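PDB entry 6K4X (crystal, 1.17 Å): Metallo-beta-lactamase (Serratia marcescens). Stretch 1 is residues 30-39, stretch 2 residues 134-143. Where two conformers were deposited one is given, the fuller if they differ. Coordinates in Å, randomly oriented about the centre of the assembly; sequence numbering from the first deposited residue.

Stretch 1 (30-39) LLSSPQGHIL
Stretch 2, residues 134-143: LVKLGPLAVK

Two β-hairpins can pack face to face without sharing a hydrogen bond, and this metallo-beta-lactamase illustrates how. Each hairpin is held by its own backbone: Leu31 N to Ile38 O (2.8 Å) and Ile38 N to Leu31 O (2.9 Å) in one, Leu137 N to Leu140 O (3.0 Å) and Leu140 N to Leu137 O (2.8 Å) in the other. Strand 37-39 runs at 25° to strand 140-143 and at 138° to strand 134-137, with axes 8.9 and 8.4 Å apart.

Apolar side chains fill that gap. Ile38 (m, t) points toward the second hairpin, its CG1 3.8 Å from Leu137 CD1 (t, t) and 4.1 Å from Leu140 CD1 (m, t), its CD1 3.9 Å from Val142 CG2 (t). Leu31 (t, p) places CD2 3.6 Å from Val142 CG2.

Within the first hairpin's turn, the hydroxyl of Ser33 is used internally: in the type I turn Ser33-Gly36, Ser33 OG (p) donates to Gly36 O (2.7 Å) and accepts from Gln35 N (3.0 Å).

The turns meet where Gly138 leaves room for the side chain of Gln35. Gln35 and Gly138 have CA atoms 5.7 Å apart, and Gln35 OE1 (m, t) lies 3.3 Å from Gly138 CA. In the type II' turn Leu137-Leu140, Gly138 adopts phi/psi 53/-125; a CB there would clash with Gln35 OE1 and Pro139 CD.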

ATOM      1  N   LEU A  30       8.063   6.817  -1.754  1.00  6.28           N
ATOM      2  CA  LEU A  30       9.385   6.852  -1.184  1.00  7.25           C
ATOM      3  C   LEU A  30       9.388   7.788   0.014  1.00  7.17           C
ATOM      4  O   LEU A  30       9.027   8.964  -0.114  1.00  7.68           O
ATOM      5  CB  LEU A  30      10.385   7.327  -2.228  1.00  7.25           C
ATOM      6  CG  LEU A  30      11.841   7.166  -1.806  1.00  8.83           C
ATOM      7  CD1 LEU A  30      12.293   5.727  -1.923  1.00  9.19           C
ATOM      8  CD2 LEU A  30      12.744   8.071  -2.603  1.00 11.64           C
ATOM      9  N   LEU A  31       9.802   7.252   1.155  1.00  6.84           N
ATOM     10  CA  LEU A  31      10.016   8.030   2.343  1.00  6.68           C
ATOM     11  C   LEU A  31      11.522   8.216   2.480  1.00  6.15           C
ATOM     12  O   LEU A  31      12.232   7.236   2.690  1.00  6.60           O
ATOM     13  CB  LEU A  31       9.452   7.279   3.541  1.00  7.41           C
ATOM     14  CG  LEU A  31       9.496   8.028   4.861  1.00  7.67           C
ATOM     15  CD1 LEU A  31       8.646   9.291   4.838  1.00  8.15           C
ATOM     16  CD2 LEU A  31       9.058   7.133   6.006  1.00  8.00           C
ATOM     17  N   SER A  32      12.003   9.445   2.293  1.00  6.23           N
ATOM     18  CA  SER A  32      13.427   9.679   2.086  1.00  6.42           C
ATOM     19  C   SER A  32      14.110  10.186   3.358  1.00  6.81           C
ATOM     20  O   SER A  32      13.499  10.831   4.213  1.00  7.11           O
ATOM     21  CB  SER A  32      13.677  10.628   0.954  1.00  6.61           C
ATOM     22  OG  SER A  32      13.023  11.863   1.183  1.00  7.12           O
ATOM     23  N   SER A  33      15.421   9.924   3.446  1.00  6.51           N
ATOM     24  CA  SER A  33      16.230  10.559   4.445  1.00  7.17           C
ATOM     25  C   SER A  33      17.664  10.619   3.969  1.00  7.93           C
ATOM     26  O   SER A  33      18.080   9.841   3.133  1.00  7.82           O
ATOM     27  CB  SER A  33      16.161   9.853   5.780  1.00  8.21           C
ATOM     28  OG  SER A  33      17.155   8.831   5.918  1.00  8.32           O
ATOM     29  N   PRO A  34      18.497  11.493   4.562  1.00  8.97           N
ATOM     30  CA  PRO A  34      19.923  11.501   4.248  1.00  9.19           C
ATOM     31  C   PRO A  34      20.649  10.197   4.581  1.00  9.83           C
ATOM     32  O   PRO A  34      21.785  10.019   4.121  1.00 11.27           O
ATOM     33  CB  PRO A  34      20.480  12.678   5.063  1.00 11.20           C
ATOM     34  CG  PRO A  34      19.277  13.562   5.303  1.00 12.14           C
ATOM     35  CD  PRO A  34      18.120  12.589   5.468  1.00 11.33           C
ATOM     36  N   GLN A  35      20.046   9.329   5.385  1.00  8.78           N
ATOM     37  CA  GLN A  35      20.676   8.091   5.808  1.00  9.93           C
ATOM     38  C   GLN A  35      20.121   6.886   5.052  1.00  9.20           C
ATOM     39  O   GLN A  35      20.576   5.770   5.291  1.00 11.62           O
ATOM     40  CB  GLN A  35      20.545   7.945   7.321  1.00 10.88           C
ATOM     41  CG  GLN A  35      21.213   9.123   8.017  1.00 12.15           C
ATOM     42  CD  GLN A  35      21.302   9.063   9.519  1.00 15.20           C
ATOM     43  OE1 GLN A  35      20.691   8.225  10.169  1.00 15.59           O
ATOM     44  NE2 GLN A  35      22.049   9.991  10.097  1.00 13.55           N
ATOM     45  N   GLY A  36      19.205   7.103   4.115  1.00  8.02           N
ATOM     46  CA  GLY A  36      18.603   6.030   3.363  1.00  8.81           C
ATOM     47  C   GLY A  36      17.090   6.109   3.391  1.00  6.77           C
ATOM     48  O   GLY A  36      16.500   6.906   4.155  1.00  7.24           O
ATOM     49  N   HIS A  37      16.456   5.323   2.512  1.00  6.17           N
ATOM     50  CA  HIS A  37      15.064   5.502   2.171  1.00  6.39           C
ATOM     51  C   HIS A  37      14.273   4.210   2.363  1.00  6.29           C
ATOM     52  O   HIS A  37      14.830   3.106   2.341  1.00  6.48           O
ATOM     53  CB  HIS A  37      14.896   5.954   0.717  1.00  7.19           C
ATOM     54  CG  HIS A  37      15.925   6.937   0.278  1.00  6.66           C
ATOM     55  ND1 HIS A  37      16.154   8.125   0.955  1.00  7.24           N
ATOM     56  CD2 HIS A  37      16.820   6.870  -0.727  1.00  7.12           C
ATOM     57  CE1 HIS A  37      17.141   8.746   0.348  1.00  7.15           C
ATOM     58  NE2 HIS A  37      17.578   8.000  -0.666  1.00  7.49           N
ATOM     59  N   ILE A  38      12.955   4.396   2.516  1.00  6.14           N
ATOM     60  CA  ILE A  38      11.998   3.302   2.564  1.00  6.53           C
ATOM     61  C   ILE A  38      11.057   3.465   1.377  1.00  6.10           C
ATOM     62  O   ILE A  38      10.518   4.551   1.169  1.00  6.80           O
ATOM     63  CB  ILE A  38      11.245   3.304   3.900  1.00  6.80           C
ATOM     64  CG1 ILE A  38      12.226   3.072   5.054  1.00  7.47           C
ATOM     65  CG2 ILE A  38      10.115   2.282   3.887  1.00  7.50           C
ATOM     66  CD1 ILE A  38      11.617   3.191   6.432  1.00  8.04           C
ATOM     67  N   LEU A  39      10.840   2.380   0.628  1.00  5.93           N
ATOM     68  CA  LEU A  39       9.875   2.346  -0.455  1.00  6.31           C
ATOM     69  C   LEU A  39       8.667   1.540  -0.008  1.00  5.88           C
ATOM     70  O   LEU A  39       8.842   0.442   0.540  1.00  6.62           O
ATOM     71  CB  LEU A  39      10.518   1.696  -1.680  1.00  6.26           C
ATOM     72  CG  LEU A  39       9.599   1.476  -2.884  1.00  6.38           C
ATOM     73  CD1 LEU A  39       9.142   2.803  -3.471  1.00  7.85           C
ATOM     74  CD2 LEU A  39      10.306   0.649  -3.938  1.00  8.17           C
ATOM     75  N   LEU A 134       7.399  -1.298  14.727  1.00  7.71           N
ATOM     76  CA  LEU A 134       8.087  -0.171  14.123  1.00  8.52           C
ATOM     77  C   LEU A 134       9.236  -0.637  13.231  1.00  8.00           C
ATOM     78  O   LEU A 134      10.069  -1.488  13.630  1.00  9.60           O
ATOM     79  CB  LEU A 134       8.664   0.705  15.240  1.00 11.05           C
ATOM     80  CG  LEU A 134       7.682   1.673  15.880  1.00 14.11           C
ATOM     81  CD1 LEU A 134       8.380   2.498  16.951  1.00 18.65           C
ATOM     82  CD2 LEU A 134       7.042   2.588  14.843  1.00 17.56           C
ATOM     83  N   VAL A 135       9.309  -0.053  12.041  1.00  7.77           N
ATOM     84  CA  VAL A 135      10.415  -0.202  11.116  1.00  8.70           C
ATOM     85  C   VAL A 135      11.216   1.093  11.177  1.00  8.35           C
ATOM     86  O   VAL A 135      10.665   2.165  10.919  1.00  8.78           O
ATOM     87  CB  VAL A 135       9.926  -0.482   9.687  1.00  9.59           C
ATOM     88  CG1 VAL A 135      11.085  -0.584   8.703  1.00  9.46           C
ATOM     89  CG2 VAL A 135       9.065  -1.728   9.650  1.00  9.71           C
ATOM     90  N   LYS A 136      12.489   1.008  11.562  1.00  8.07           N
ATOM     91  CA  LYS A 136      13.285   2.209  11.713  0.50  8.81           C
ATOM     92  C   LYS A 136      14.465   2.177  10.748  1.00  8.41           C
ATOM     93  O   LYS A 136      15.077   1.135  10.473  1.00  9.31           O
ATOM     94  CB  LYS A 136      13.757   2.420  13.149  0.50 10.18           C
ATOM     95  CG  LYS A 136      14.491   1.251  13.775  0.50 12.50           C
ATOM     96  CD  LYS A 136      14.831   1.544  15.218  0.50 13.65           C
ATOM     97  CE  LYS A 136      15.453   0.362  15.924  0.50 14.40           C
ATOM     98  NZ  LYS A 136      16.648  -0.135  15.207  0.50 13.23           N
ATOM     99  N   LEU A 137      14.767   3.350  10.207  1.00  7.95           N
ATOM    100  CA  LEU A 137      15.916   3.546   9.336  0.50  8.90           C
ATOM    101  C   LEU A 137      16.413   4.963   9.586  1.00  8.18           C
ATOM    102  O   LEU A 137      15.753   5.904   9.201  1.00  8.08           O
ATOM    103  CB  LEU A 137      15.477   3.382   7.879  0.50 10.04           C
ATOM    104  CG  LEU A 137      16.579   3.417   6.822  0.50 11.40           C
ATOM    105  CD1 LEU A 137      15.962   3.499   5.435  0.50 11.66           C
ATOM    106  CD2 LEU A 137      17.558   4.566   7.023  0.50 12.73           C
ATOM    107  N   GLY A 138      17.552   5.110  10.256  1.00  8.87           N
ATOM    108  CA  GLY A 138      18.003   6.439  10.609  1.00  9.87           C
ATOM    109  C   GLY A 138      16.888   7.183  11.335  1.00  8.93           C
ATOM    110  O   GLY A 138      16.347   6.680  12.320  1.00 10.24           O
ATOM    111  N   PRO A 139      16.482   8.381  10.864  1.00  8.81           N
ATOM    112  CA  PRO A 139      15.429   9.124  11.528  1.00  9.11           C
ATOM    113  C   PRO A 139      14.007   8.683  11.153  1.00  8.96           C
ATOM    114  O   PRO A 139      13.038   9.213  11.682  1.00 11.07           O
ATOM    115  CB  PRO A 139      15.677  10.546  10.997  1.00 10.55           C
ATOM    116  CG  PRO A 139      16.155  10.328   9.589  1.00 10.56           C
ATOM    117  CD  PRO A 139      17.018   9.085   9.682  1.00  9.59           C
ATOM    118  N   LEU A 140      13.869   7.733  10.230  1.00  7.56           N
ATOM    119  CA  LEU A 140      12.568   7.264   9.769  1.00  7.08           C
ATOM    120  C   LEU A 140      12.009   6.230  10.736  1.00  7.78           C
ATOM    121  O   LEU A 140      12.724   5.355  11.203  1.00  7.80           O
ATOM    122  CB  LEU A 140      12.701   6.665   8.374  1.00  7.38           C
ATOM    123  CG  LEU A 140      13.321   7.571   7.320  1.00  7.27           C
ATOM    124  CD1 LEU A 140      13.330   6.858   5.976  1.00  7.91           C
ATOM    125  CD2 LEU A 140      12.600   8.907   7.240  1.00  7.64           C
ATOM    126  N   ALA A 141      10.689   6.298  10.945  1.00  7.49           N
ATOM    127  CA  ALA A 141       9.990   5.367  11.814  1.00  7.48           C
ATOM    128  C   ALA A 141       8.605   5.090  11.233  1.00  7.04           C
ATOM    129  O   ALA A 141       7.733   5.961  11.269  1.00  8.16           O
ATOM    130  CB  ALA A 141       9.883   5.933  13.210  1.00  8.85           C
ATOM    131  N   VAL A 142       8.415   3.902  10.688  1.00  6.66           N
ATOM    132  CA  VAL A 142       7.186   3.510  10.026  1.00  7.18           C
ATOM    133  C   VAL A 142       6.531   2.396  10.844  1.00  7.19           C
ATOM    134  O   VAL A 142       7.184   1.393  11.161  1.00  8.76           O
ATOM    135  CB  VAL A 142       7.445   3.033   8.591  1.00  7.33           C
ATOM    136  CG1 VAL A 142       6.160   2.530   7.975  1.00  7.95           C
ATOM    137  CG2 VAL A 142       8.074   4.112   7.740  1.00  7.84           C
ATOM    138  N   LYS A 143       5.245   2.543  11.162  0.50  6.58           N
ATOM    139  CA  LYS A 143       4.542   1.536  11.946  0.50  6.84           C
ATOM    140  C   LYS A 143       3.702   0.655  11.016  0.50  6.53           C
ATOM    141  O   LYS A 143       3.072   1.150  10.076  0.50  6.44           O
ATOM    142  CB  LYS A 143       3.651   2.201  12.995  0.50  7.61           C
ATOM    143  CG  LYS A 143       2.822   1.244  13.833  0.50  9.10           C
ATOM    144  CD  LYS A 143       2.177   1.887  15.035  0.50 10.97           C
ATOM    145  CE  LYS A 143       3.170   2.448  16.030  0.50 13.72           C
ATOM    146  NZ  LYS A 143       2.469   3.121  17.145  0.50 16.18           N
TER